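Local coordinates for tail fiber protein (Acinetobacter phage AM24, PDB 5W5P), which is a trimeric phage tailspike that probably recognises, and may cleave, the capsular polysaccharide of its Acinetobacter host, at residues Cys492-Lys503 against Ala597-Tyr608; Ser319-Val328 against Asp345-Gly356. All coordinates share one frame; numbering follows the deposited sequence.

How the interactions relate
Following the chain from the N terminus, interaction 2 (319-328 with 345-356) comes first. It lies in the parallel beta-helical body and closes a short loop of 16 residues, which carries strand 331-339 and brings the chain round to stack the next strand beside the last. Interaction 1 (492-503 with 597-608) belongs to the C-terminal domain. It closes a much longer excursion of 93 residues, with several strands in it, before the chain returns to an antiparallel sheet. The two contacts follow in series, neither nested nor crossed. Their centres are about 50 Å apart and they do not touch: one joins successive coils, the other pairs long strands at the trimer interface.

Interaction 1 of 2, residues Cys492-Lys503 against Ala597-Tyr608; sequences CTADMNIFMQMK and AKVFSSTTMTIY
K503 runs its extended aliphatic chain beside F600, two residues beyond its own partner K598 on the antiparallel strand. K503 CE lies 3.8 Å from F600 CB, and NZ comes to 3.5 Å from F600 CD2, approaching the ring obliquely. Lysine suits the place because CD and CE lie along F600 CB and the base of the ring while the ammonium group goes on to S612 of the second subunit. Q501, which pairs with F600, sets OE1 at the ring edge; its NE2 bonds Q522 and its OE1 S612, both of the second subunit. A water lies within bonding distance of Q501 OE1, F600 O and S602 OG.

At the other end Y608 leans back across the neighbouring strand (chi1 -49°) toward D495. Y608 OH donates to D495 OD2 over 2.7 Å, meeting the carboxylate from above its plane, with ring and carboxylate turned 73° apart. The other oxygen, OD1, forms a salt bridge with K516 of the third subunit. T493, the direct partner of Y608, bonds N497 of the third subunit through OG1, which a water joins to Y608 O.

Between these ends the strands pair regularly from T493-Y608 to K503-K598, where a classic beta bulge makes K503 O accept from both A597 N (2.7 Å) and K598 N (3.1 Å). The opposite sheet face carries methionines, present as selenomethionine, whose unbranched chains pack closely: M496 and M605 lie side by side, CG to CG 3.8 Å. M496, M500 and V599 also pack on strand 470-477.

The chemistry therefore divides by face: the side with M496 and M605 is largely apolar, with S601 OG satisfied by V473 O, whereas on the other most polar ends, with Y608, F499 and F600, meet neighbouring subunits, while K598 is held within its own chain.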
loop_
_atom_site.group_PDB
_atom_site.type_symbol
_atom_site.label_atom_id
_atom_site.label_comp_id
_atom_site.label_asym_id
_atom_site.label_seq_id
_atom_site.Cartn_x
_atom_site.Cartn_y
_atom_site.Cartn_z
ATOM N N CYS A 492 -26.061 -27.002 -13.512
ATOM C CA CYS A 492 -25.551 -25.813 -14.180
ATOM C C CYS A 492 -25.857 -25.930 -15.665
ATOM O O CYS A 492 -26.274 -26.983 -16.157
ATOM C CB CYS A 492 -24.049 -25.630 -13.945
ATOM S SG CYS A 492 -23.030 -27.002 -14.541
ATOM N N THR A 493 -25.663 -24.821 -16.372
ATOM C CA THR A 493 -25.714 -24.785 -17.824
ATOM C C THR A 493 -24.436 -24.134 -18.333
ATOM O O THR A 493 -23.696 -23.502 -17.571
ATOM C CB THR A 493 -26.947 -24.030 -18.336
ATOM O OG1 THR A 493 -26.984 -22.712 -17.775
ATOM C CG2 THR A 493 -28.210 -24.778 -17.949
ATOM N N ALA A 494 -24.175 -24.299 -19.628
ATOM C CA ALA A 494 -22.895 -23.879 -20.179
ATOM C C ALA A 494 -22.968 -23.832 -21.697
ATOM O O ALA A 494 -23.791 -24.506 -22.324
ATOM C CB ALA A 494 -21.763 -24.814 -19.737
ATOM N N ASP A 495 -22.085 -23.019 -22.274
ATOM C CA ASP A 495 -21.821 -22.976 -23.703
ATOM C C ASP A 495 -20.461 -23.602 -23.989
ATOM O O ASP A 495 -19.580 -23.644 -23.128
ATOM C CB ASP A 495 -21.845 -21.537 -24.233
ATOM C CG ASP A 495 -23.211 -20.890 -24.122
ATOM O OD1 ASP A 495 -24.215 -21.615 -23.943
ATOM O OD2 ASP A 495 -23.280 -19.646 -24.213
HETATM N N MSE A 496 -20.295 -24.080 -25.217
HETATM C CA MSE A 496 -19.032 -24.668 -25.649
HETATM C C MSE A 496 -18.581 -24.101 -26.992
HETATM O O MSE A 496 -19.332 -24.117 -27.968
HETATM C CB MSE A 496 -19.153 -26.187 -25.760
HETATM C CG MSE A 496 -19.091 -26.937 -24.447
HETATM SE SE MSE A 496 -19.195 -28.873 -24.728
HETATM C CE MSE A 496 -17.309 -29.247 -25.072
ATOM N N ASN A 497 -17.353 -23.597 -27.035
ATOM C CA ASN A 497 -16.698 -23.181 -28.274
ATOM C C ASN A 497 -15.599 -24.200 -28.556
ATOM O O ASN A 497 -14.548 -24.185 -27.908
ATOM C CB ASN A 497 -16.139 -21.766 -28.154
ATOM C CG ASN A 497 -15.639 -21.221 -29.480
ATOM O OD1 ASN A 497 -16.389 -20.589 -30.227
ATOM N ND2 ASN A 497 -14.367 -21.470 -29.784
ATOM N N ILE A 498 -15.842 -25.086 -29.517
ATOM C CA ILE A 498 -14.924 -26.182 -29.824
ATOM C C ILE A 498 -14.208 -25.821 -31.122
ATOM O O ILE A 498 -14.693 -26.089 -32.219
ATOM C CB ILE A 498 -15.648 -27.524 -29.922
ATOM C CG1 ILE A 498 -16.552 -27.734 -28.703
ATOM C CG2 ILE A 498 -14.647 -28.664 -30.066
ATOM C CD1 ILE A 498 -17.482 -28.912 -28.840
ATOM N N PHE A 499 -13.032 -25.210 -30.990
ATOM C CA PHE A 499 -12.187 -24.903 -32.141
ATOM C C PHE A 499 -11.448 -26.174 -32.547
ATOM O O PHE A 499 -10.573 -26.653 -31.818
ATOM C CB PHE A 499 -11.215 -23.773 -31.812
ATOM C CG PHE A 499 -10.248 -23.449 -32.927
ATOM C CD1 PHE A 499 -10.607 -23.615 -34.255
ATOM C CD2 PHE A 499 -8.981 -22.972 -32.642
ATOM C CE1 PHE A 499 -9.719 -23.315 -35.273
ATOM C CE2 PHE A 499 -8.091 -22.672 -33.659
ATOM C CZ PHE A 499 -8.462 -22.842 -34.975
HETATM N N MSE A 500 -11.795 -26.721 -33.707
HETATM C CA MSE A 500 -11.176 -27.949 -34.176
HETATM C C MSE A 500 -10.179 -27.675 -35.291
HETATM O O MSE A 500 -10.513 -27.053 -36.303
HETATM C CB MSE A 500 -12.233 -28.939 -34.667
HETATM C CG MSE A 500 -13.311 -29.281 -33.653
HETATM SE SE MSE A 500 -14.970 -29.878 -34.508
HETATM C CE MSE A 500 -15.667 -28.133 -35.029
ATOM N N GLN A 501 -8.954 -28.154 -35.104
ATOM C CA GLN A 501 -7.905 -28.067 -36.112
ATOM C C GLN A 501 -7.601 -29.482 -36.588
ATOM O O GLN A 501 -7.100 -30.307 -35.816
ATOM C CB GLN A 501 -6.662 -27.383 -35.546
ATOM C CG GLN A 501 -6.857 -25.894 -35.298
ATOM C CD GLN A 501 -5.671 -25.243 -34.597
ATOM O OE1 GLN A 501 -5.287 -25.643 -33.496
ATOM N NE2 GLN A 501 -5.089 -24.234 -35.236
HETATM N N MSE A 502 -7.919 -29.768 -37.847
HETATM C CA MSE A 502 -7.623 -31.079 -38.415
HETATM C C MSE A 502 -6.175 -31.108 -38.875
HETATM O O MSE A 502 -5.751 -30.281 -39.686
HETATM C CB MSE A 502 -8.566 -31.416 -39.576
HETATM C CG MSE A 502 -9.904 -30.694 -39.540
HETATM SE SE MSE A 502 -10.958 -31.019 -37.923
HETATM C CE MSE A 502 -12.296 -29.632 -38.197
ATOM N N LYS A 503 -5.416 -32.063 -38.346
ATOM C CA LYS A 503 -3.983 -32.122 -38.567
ATOM C C LYS A 503 -3.580 -33.504 -39.054
ATOM O O LYS A 503 -4.270 -34.500 -38.815
ATOM C CB LYS A 503 -3.203 -31.774 -37.292
ATOM C CG LYS A 503 -3.582 -30.443 -36.669
ATOM C CD LYS A 503 -2.760 -30.184 -35.417
ATOM C CE LYS A 503 -3.134 -28.871 -34.766
ATOM N NZ LYS A 503 -2.236 -28.587 -33.619
ATOM N N ALA A 597 -4.853 -37.007 -39.700
ATOM C CA ALA A 597 -4.706 -38.086 -38.734
ATOM C C ALA A 597 -5.433 -37.828 -37.423
ATOM O O ALA A 597 -5.607 -38.767 -36.640
ATOM C CB ALA A 597 -3.223 -38.343 -38.442
ATOM N N LYS A 598 -5.866 -36.599 -37.161
ATOM C CA LYS A 598 -6.460 -36.297 -35.868
ATOM C C LYS A 598 -7.247 -35.003 -35.949
ATOM O O LYS A 598 -7.042 -34.176 -36.842
ATOM C CB LYS A 598 -5.395 -36.181 -34.772
ATOM C CG LYS A 598 -4.355 -35.112 -35.052
ATOM C CD LYS A 598 -3.170 -35.245 -34.113
ATOM C CE LYS A 598 -1.910 -34.682 -34.728
ATOM N NZ LYS A 598 -0.734 -34.860 -33.839
ATOM N N VAL A 599 -8.146 -34.840 -34.985
ATOM C CA VAL A 599 -8.836 -33.582 -34.739
ATOM C C VAL A 599 -8.300 -33.034 -33.424
ATOM O O VAL A 599 -8.468 -33.656 -32.367
ATOM C CB VAL A 599 -10.359 -33.763 -34.699
ATOM C CG1 VAL A 599 -11.032 -32.487 -34.210
ATOM C CG2 VAL A 599 -10.870 -34.152 -36.076
ATOM N N PHE A 600 -7.628 -31.884 -33.492
ATOM C CA PHE A 600 -7.100 -31.202 -32.313
ATOM C C PHE A 600 -8.081 -30.106 -31.916
ATOM O O PHE A 600 -8.262 -29.128 -32.647
ATOM C CB PHE A 600 -5.714 -30.626 -32.597
ATOM C CG PHE A 600 -4.952 -30.245 -31.362
ATOM C CD1 PHE A 600 -4.544 -31.209 -30.452
ATOM C CD2 PHE A 600 -4.643 -28.919 -31.111
ATOM C CE1 PHE A 600 -3.839 -30.849 -29.306
ATOM C CE2 PHE A 600 -3.934 -28.553 -29.974
ATOM C CZ PHE A 600 -3.533 -29.518 -29.071
ATOM N N SER A 601 -8.716 -30.262 -30.763
ATOM C CA SER A 601 -9.815 -29.396 -30.361
ATOM C C SER A 601 -9.373 -28.491 -29.216
ATOM O O SER A 601 -8.948 -28.977 -28.162
ATOM C CB SER A 601 -11.027 -30.228 -29.956
ATOM O OG SER A 601 -11.539 -30.945 -31.069
ATOM N N SER A 602 -9.483 -27.179 -29.426
ATOM C CA SER A 602 -9.270 -26.175 -28.385
ATOM C C SER A 602 -10.644 -25.749 -27.875
ATOM O O SER A 602 -11.297 -24.892 -28.473
ATOM C CB SER A 602 -8.489 -24.985 -28.930
ATOM O OG SER A 602 -7.159 -25.343 -29.258
ATOM N N THR A 603 -11.084 -26.352 -26.773
ATOM C CA THR A 603 -12.419 -26.110 -26.242
ATOM C C THR A 603 -12.380 -25.013 -25.188
ATOM O O THR A 603 -11.580 -25.076 -24.252
ATOM C CB THR A 603 -13.001 -27.384 -25.628
ATOM O OG1 THR A 603 -13.063 -28.415 -26.619
ATOM C CG2 THR A 603 -14.394 -27.111 -25.100
ATOM N N THR A 604 -13.248 -24.015 -25.340
ATOM C CA THR A 604 -13.428 -22.963 -24.344
ATOM C C THR A 604 -14.889 -22.957 -23.916
ATOM O O THR A 604 -15.783 -22.823 -24.758
ATOM C CB THR A 604 -13.024 -21.589 -24.893
ATOM O OG1 THR A 604 -11.641 -21.605 -25.261
ATOM C CG2 THR A 604 -13.232 -20.518 -23.833
HETATM N N MSE A 605 -15.128 -23.098 -22.617
HETATM C CA MSE A 605 -16.491 -23.157 -22.100
HETATM C C MSE A 605 -16.886 -21.892 -21.339
HETATM O O MSE A 605 -16.060 -21.280 -20.665
HETATM C CB MSE A 605 -16.658 -24.381 -21.199
HETATM C CG MSE A 605 -16.509 -25.710 -21.936
HETATM SE SE MSE A 605 -16.943 -27.270 -20.832
HETATM C CE MSE A 605 -18.836 -26.892 -20.530
ATOM N N THR A 606 -18.152 -21.507 -21.475
ATOM C CA THR A 606 -18.765 -20.414 -20.720
ATOM C C THR A 606 -19.838 -21.046 -19.837
ATOM O O THR A 606 -20.918 -21.389 -20.324
ATOM C CB THR A 606 -19.370 -19.358 -21.654
ATOM O OG1 THR A 606 -18.384 -18.893 -22.586
ATOM C CG2 THR A 606 -19.911 -18.175 -20.862
ATOM N N ILE A 607 -19.553 -21.210 -18.545
ATOM C CA ILE A 607 -20.441 -21.924 -17.629
ATOM C C ILE A 607 -21.302 -20.923 -16.868
ATOM O O ILE A 607 -20.784 -19.977 -16.261
ATOM C CB ILE A 607 -19.645 -22.810 -16.655
ATOM C CG1 ILE A 607 -18.828 -23.849 -17.425
ATOM C CG2 ILE A 607 -20.579 -23.477 -15.649
ATOM C CD1 ILE A 607 -17.498 -24.182 -16.776
ATOM N N TYR A 608 -22.614 -21.135 -16.895
ATOM C CA TYR A 608 -23.570 -20.325 -16.145
ATOM C C TYR A 608 -23.956 -21.117 -14.900
ATOM O O TYR A 608 -24.744 -22.063 -14.974
ATOM C CB TYR A 608 -24.783 -19.982 -17.007
ATOM C CG TYR A 608 -24.410 -19.433 -18.367
ATOM C CD1 TYR A 608 -24.117 -18.080 -18.538
ATOM C CD2 TYR A 608 -24.331 -20.265 -19.474
ATOM C CE1 TYR A 608 -23.762 -17.574 -19.777
ATOM C CE2 TYR A 608 -23.981 -19.772 -20.713
ATOM C CZ TYR A 608 -23.698 -18.429 -20.864
ATOM O OH TYR A 608 -23.347 -17.945 -22.107
HETATM O O HOH W 1 -27.403 -21.652 -15.017
HETATM O O HOH W 2 -7.235 -26.566 -31.823
#

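Interaction 2 of 2, residues Ser319-Val328 against Asp345-Gly356; sequences SGVFAKLGAV and DLPTLKCLIELG
K324 and E354 project side by side from adjacent parallel strands, both with CG anti to the backbone N (chi1 166° and 167°). The lysine chain then bends near its end, bringing NZ to 3.2 Å from E354 OE2 in a salt bridge whose hydrogen bond is weak; D299 is its stronger partner. A lysine can thus span two carboxylates, while a water links NZ, weakly, to E354 OE1. L349 crosses the lysine at about a right angle and covers its methylenes, L349 CD1 lying 3.7 Å from K324 CE.

The strand pair is one step in the parallel beta-helix expected of a tailspike, with 321-328 between strands 294-298 and 353-354. E354 N donates to A323 O, and L325 N to E354 O, each over 2.7 Å. Where the chain turns at F322, F322 N bonds L352 O.

The F322 and I353 side chains lie side by side, I353 CG1 sitting at the ring edge 4.1 Å from F322 CD2. L325 and L355 repeat this alignment, CD1 to CD2 3.9 Å, and F333 and F369 add to the apolar interior. V321, branched and compact, fits between helix 346-349 and the chain after it: its CG2 lies 3.4 Å from C351 O and 3.5 Å from L346 N, and L346 CD1 in turn packs against G320 O.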
loop_
_atom_site.group_PDB
_atom_site.type_symbol
_atom_site.label_atom_id
_atom_site.label_comp_id
_atom_site.label_asym_id
_atom_site.label_seq_id
_atom_site.Cartn_x
_atom_site.Cartn_y
_atom_site.Cartn_z
ATOM N N SER A 319 -14.868 16.213 8.324
ATOM C CA SER A 319 -13.986 17.055 7.533
ATOM C C SER A 319 -14.678 17.486 6.239
ATOM O O SER A 319 -15.872 17.248 6.031
ATOM C CB SER A 319 -12.680 16.310 7.259
ATOM O OG SER A 319 -11.863 16.268 8.417
ATOM N N GLY A 320 -13.914 18.126 5.366
ATOM C CA GLY A 320 -14.413 18.628 4.100
ATOM C C GLY A 320 -14.046 17.739 2.931
ATOM O O GLY A 320 -14.063 16.508 3.033
ATOM N N VAL A 321 -13.714 18.373 1.805
ATOM C CA VAL A 321 -13.303 17.629 0.620
ATOM C C VAL A 321 -11.881 17.126 0.833
ATOM O O VAL A 321 -10.957 17.914 1.065
ATOM C CB VAL A 321 -13.410 18.500 -0.640
ATOM C CG1 VAL A 321 -12.703 17.835 -1.821
ATOM C CG2 VAL A 321 -14.867 18.766 -0.971
ATOM N N PHE A 322 -11.701 15.802 0.760
ATOM C CA PHE A 322 -10.390 15.223 1.029
ATOM C C PHE A 322 -9.400 15.505 -0.094
ATOM O O PHE A 322 -8.193 15.626 0.160
ATOM C CB PHE A 322 -10.512 13.716 1.259
ATOM C CG PHE A 322 -9.186 13.012 1.348
ATOM C CD1 PHE A 322 -8.344 13.227 2.435
ATOM C CD2 PHE A 322 -8.772 12.149 0.343
ATOM C CE1 PHE A 322 -7.117 12.592 2.522
ATOM C CE2 PHE A 322 -7.545 11.510 0.417
ATOM C CZ PHE A 322 -6.715 11.730 1.509
ATOM N N ALA A 323 -9.877 15.597 -1.335
ATOM C CA ALA A 323 -8.962 15.791 -2.456
ATOM C C ALA A 323 -9.743 16.362 -3.632
ATOM O O ALA A 323 -10.604 15.682 -4.201
ATOM C CB ALA A 323 -8.274 14.493 -2.833
ATOM N N LYS A 324 -9.438 17.599 -4.003
ATOM C CA LYS A 324 -10.012 18.213 -5.187
ATOM C C LYS A 324 -8.828 18.303 -6.154
ATOM O O LYS A 324 -7.998 19.214 -6.085
ATOM C CB LYS A 324 -10.642 19.572 -4.888
ATOM C CG LYS A 324 -10.967 20.434 -6.121
ATOM C CD LYS A 324 -11.613 21.807 -5.825
ATOM C CE LYS A 324 -12.622 22.170 -6.898
ATOM N NZ LYS A 324 -11.888 22.624 -8.109
ATOM N N LEU A 325 -8.731 17.321 -7.041
ATOM C CA LEU A 325 -7.604 17.183 -7.949
ATOM C C LEU A 325 -8.017 17.493 -9.382
ATOM O O LEU A 325 -9.190 17.366 -9.762
ATOM C CB LEU A 325 -7.028 15.762 -7.882
ATOM C CG LEU A 325 -6.686 15.274 -6.476
ATOM C CD1 LEU A 325 -6.182 13.822 -6.499
ATOM C CD2 LEU A 325 -5.653 16.185 -5.822
ATOM N N GLY A 326 -7.023 17.894 -10.175
ATOM C CA GLY A 326 -7.172 18.029 -11.611
ATOM C C GLY A 326 -7.017 16.691 -12.301
ATOM O O GLY A 326 -7.350 15.635 -11.749
ATOM N N ALA A 327 -6.515 16.730 -13.533
ATOM C CA ALA A 327 -6.163 15.502 -14.229
ATOM C C ALA A 327 -5.083 14.759 -13.451
ATOM O O ALA A 327 -4.050 15.335 -13.096
ATOM C CB ALA A 327 -5.682 15.816 -15.646
ATOM N N VAL A 328 -5.322 13.474 -13.193
ATOM C CA VAL A 328 -4.426 12.641 -12.397
ATOM C C VAL A 328 -3.998 11.450 -13.240
ATOM O O VAL A 328 -4.846 10.692 -13.725
ATOM C CB VAL A 328 -5.096 12.160 -11.098
ATOM C CG1 VAL A 328 -4.159 11.218 -10.317
ATOM C CG2 VAL A 328 -5.528 13.344 -10.236
ATOM N N ASP A 345 -15.673 22.675 1.557
ATOM C CA ASP A 345 -16.311 22.753 0.247
ATOM C C ASP A 345 -17.200 21.551 -0.055
ATOM O O ASP A 345 -17.867 21.540 -1.096
ATOM C CB ASP A 345 -15.252 22.891 -0.855
ATOM C CG ASP A 345 -14.423 24.162 -0.724
ATOM O OD1 ASP A 345 -14.917 25.143 -0.131
ATOM O OD2 ASP A 345 -13.275 24.178 -1.219
ATOM N N LEU A 346 -17.223 20.545 0.821
ATOM C CA LEU A 346 -18.054 19.369 0.576
ATOM C C LEU A 346 -19.530 19.688 0.362
ATOM O O LEU A 346 -20.131 19.076 -0.539
ATOM C CB LEU A 346 -17.886 18.358 1.719
ATOM C CG LEU A 346 -18.129 16.892 1.358
ATOM C CD1 LEU A 346 -17.271 15.994 2.220
ATOM C CD2 LEU A 346 -19.599 16.523 1.498
ATOM N N PRO A 347 -20.177 20.575 1.127
ATOM C CA PRO A 347 -21.588 20.878 0.834
ATOM C C PRO A 347 -21.818 21.492 -0.540
ATOM O O PRO A 347 -22.940 21.411 -1.054
ATOM C CB PRO A 347 -21.979 21.846 1.956
ATOM C CG PRO A 347 -21.048 21.520 3.064
ATOM C CD PRO A 347 -19.749 21.193 2.396
ATOM N N THR A 348 -20.800 22.091 -1.158
ATOM C CA THR A 348 -20.973 22.666 -2.488
ATOM C C THR A 348 -20.554 21.695 -3.594
ATOM O O THR A 348 -21.309 21.475 -4.545
ATOM C CB THR A 348 -20.188 23.975 -2.608
ATOM O OG1 THR A 348 -20.721 24.937 -1.690
ATOM C CG2 THR A 348 -20.300 24.532 -4.021
ATOM N N LEU A 349 -19.359 21.109 -3.486
ATOM C CA LEU A 349 -18.917 20.139 -4.483
ATOM C C LEU A 349 -19.654 18.813 -4.366
ATOM O O LEU A 349 -19.752 18.086 -5.360
ATOM C CB LEU A 349 -17.411 19.911 -4.359
ATOM C CG LEU A 349 -16.564 21.178 -4.509
ATOM C CD1 LEU A 349 -15.084 20.848 -4.434
ATOM C CD2 LEU A 349 -16.899 21.892 -5.818
ATOM N N LYS A 350 -20.178 18.496 -3.179
ATOM C CA LYS A 350 -20.955 17.280 -2.931
ATOM C C LYS A 350 -20.170 16.030 -3.322
ATOM O O LYS A 350 -20.657 15.156 -4.040
ATOM C CB LYS A 350 -22.310 17.336 -3.640
ATOM C CG LYS A 350 -23.223 18.412 -3.095
ATOM C CD LYS A 350 -24.555 18.411 -3.810
ATOM C CE LYS A 350 -25.484 19.472 -3.250
ATOM N NZ LYS A 350 -25.693 19.309 -1.787
ATOM N N CYS A 351 -18.936 15.955 -2.835
ATOM C CA CYS A 351 -18.087 14.799 -3.067
ATOM C C CYS A 351 -16.945 14.820 -2.063
ATOM O O CYS A 351 -16.581 15.874 -1.535
ATOM C CB CYS A 351 -17.547 14.776 -4.503
ATOM S SG CYS A 351 -16.327 16.047 -4.895
ATOM N N LEU A 352 -16.397 13.635 -1.792
ATOM C CA LEU A 352 -15.201 13.526 -0.969
ATOM C C LEU A 352 -13.936 13.727 -1.786
ATOM O O LEU A 352 -12.947 14.267 -1.275
ATOM C CB LEU A 352 -15.162 12.160 -0.284
ATOM C CG LEU A 352 -15.869 12.105 1.067
ATOM C CD1 LEU A 352 -15.969 10.674 1.546
ATOM C CD2 LEU A 352 -15.129 12.976 2.086
ATOM N N ILE A 353 -13.948 13.297 -3.045
ATOM C CA ILE A 353 -12.803 13.427 -3.934
ATOM C C ILE A 353 -13.302 13.901 -5.290
ATOM O O ILE A 353 -14.292 13.382 -5.814
ATOM C CB ILE A 353 -12.028 12.103 -4.079
ATOM C CG1 ILE A 353 -11.377 11.720 -2.748
ATOM C CG2 ILE A 353 -10.979 12.216 -5.180
ATOM C CD1 ILE A 353 -10.826 10.316 -2.720
ATOM N N GLU A 354 -12.631 14.899 -5.847
ATOM C CA GLU A 354 -12.869 15.346 -7.207
ATOM C C GLU A 354 -11.638 15.023 -8.039
ATOM O O GLU A 354 -10.512 15.311 -7.623
ATOM C CB GLU A 354 -13.169 16.844 -7.249
ATOM C CG GLU A 354 -13.108 17.442 -8.644
ATOM C CD GLU A 354 -13.328 18.942 -8.646
ATOM O OE1 GLU A 354 -14.359 19.398 -8.103
ATOM O OE2 GLU A 354 -12.467 19.668 -9.191
ATOM N N LEU A 355 -11.854 14.401 -9.194
ATOM C CA LEU A 355 -10.802 14.115 -10.156
ATOM C C LEU A 355 -11.119 14.821 -11.467
ATOM O O LEU A 355 -12.210 15.362 -11.664
ATOM C CB LEU A 355 -10.651 12.603 -10.395
ATOM C CG LEU A 355 -10.446 11.713 -9.166
ATOM C CD1 LEU A 355 -10.384 10.236 -9.558
ATOM C CD2 LEU A 355 -9.195 12.133 -8.372
ATOM N N GLY A 356 -10.144 14.814 -12.369
ATOM C CA GLY A 356 -10.402 15.250 -13.722
ATOM C C GLY A 356 -11.064 14.163 -14.546
ATOM O O GLY A 356 -10.784 12.975 -14.388
HETATM O O HOH W 3 -13.475 21.387 1.389
HETATM O O HOH W 4 -14.892 21.718 -9.432
HETATM O O HOH W 5 -10.993 18.404 -10.985
#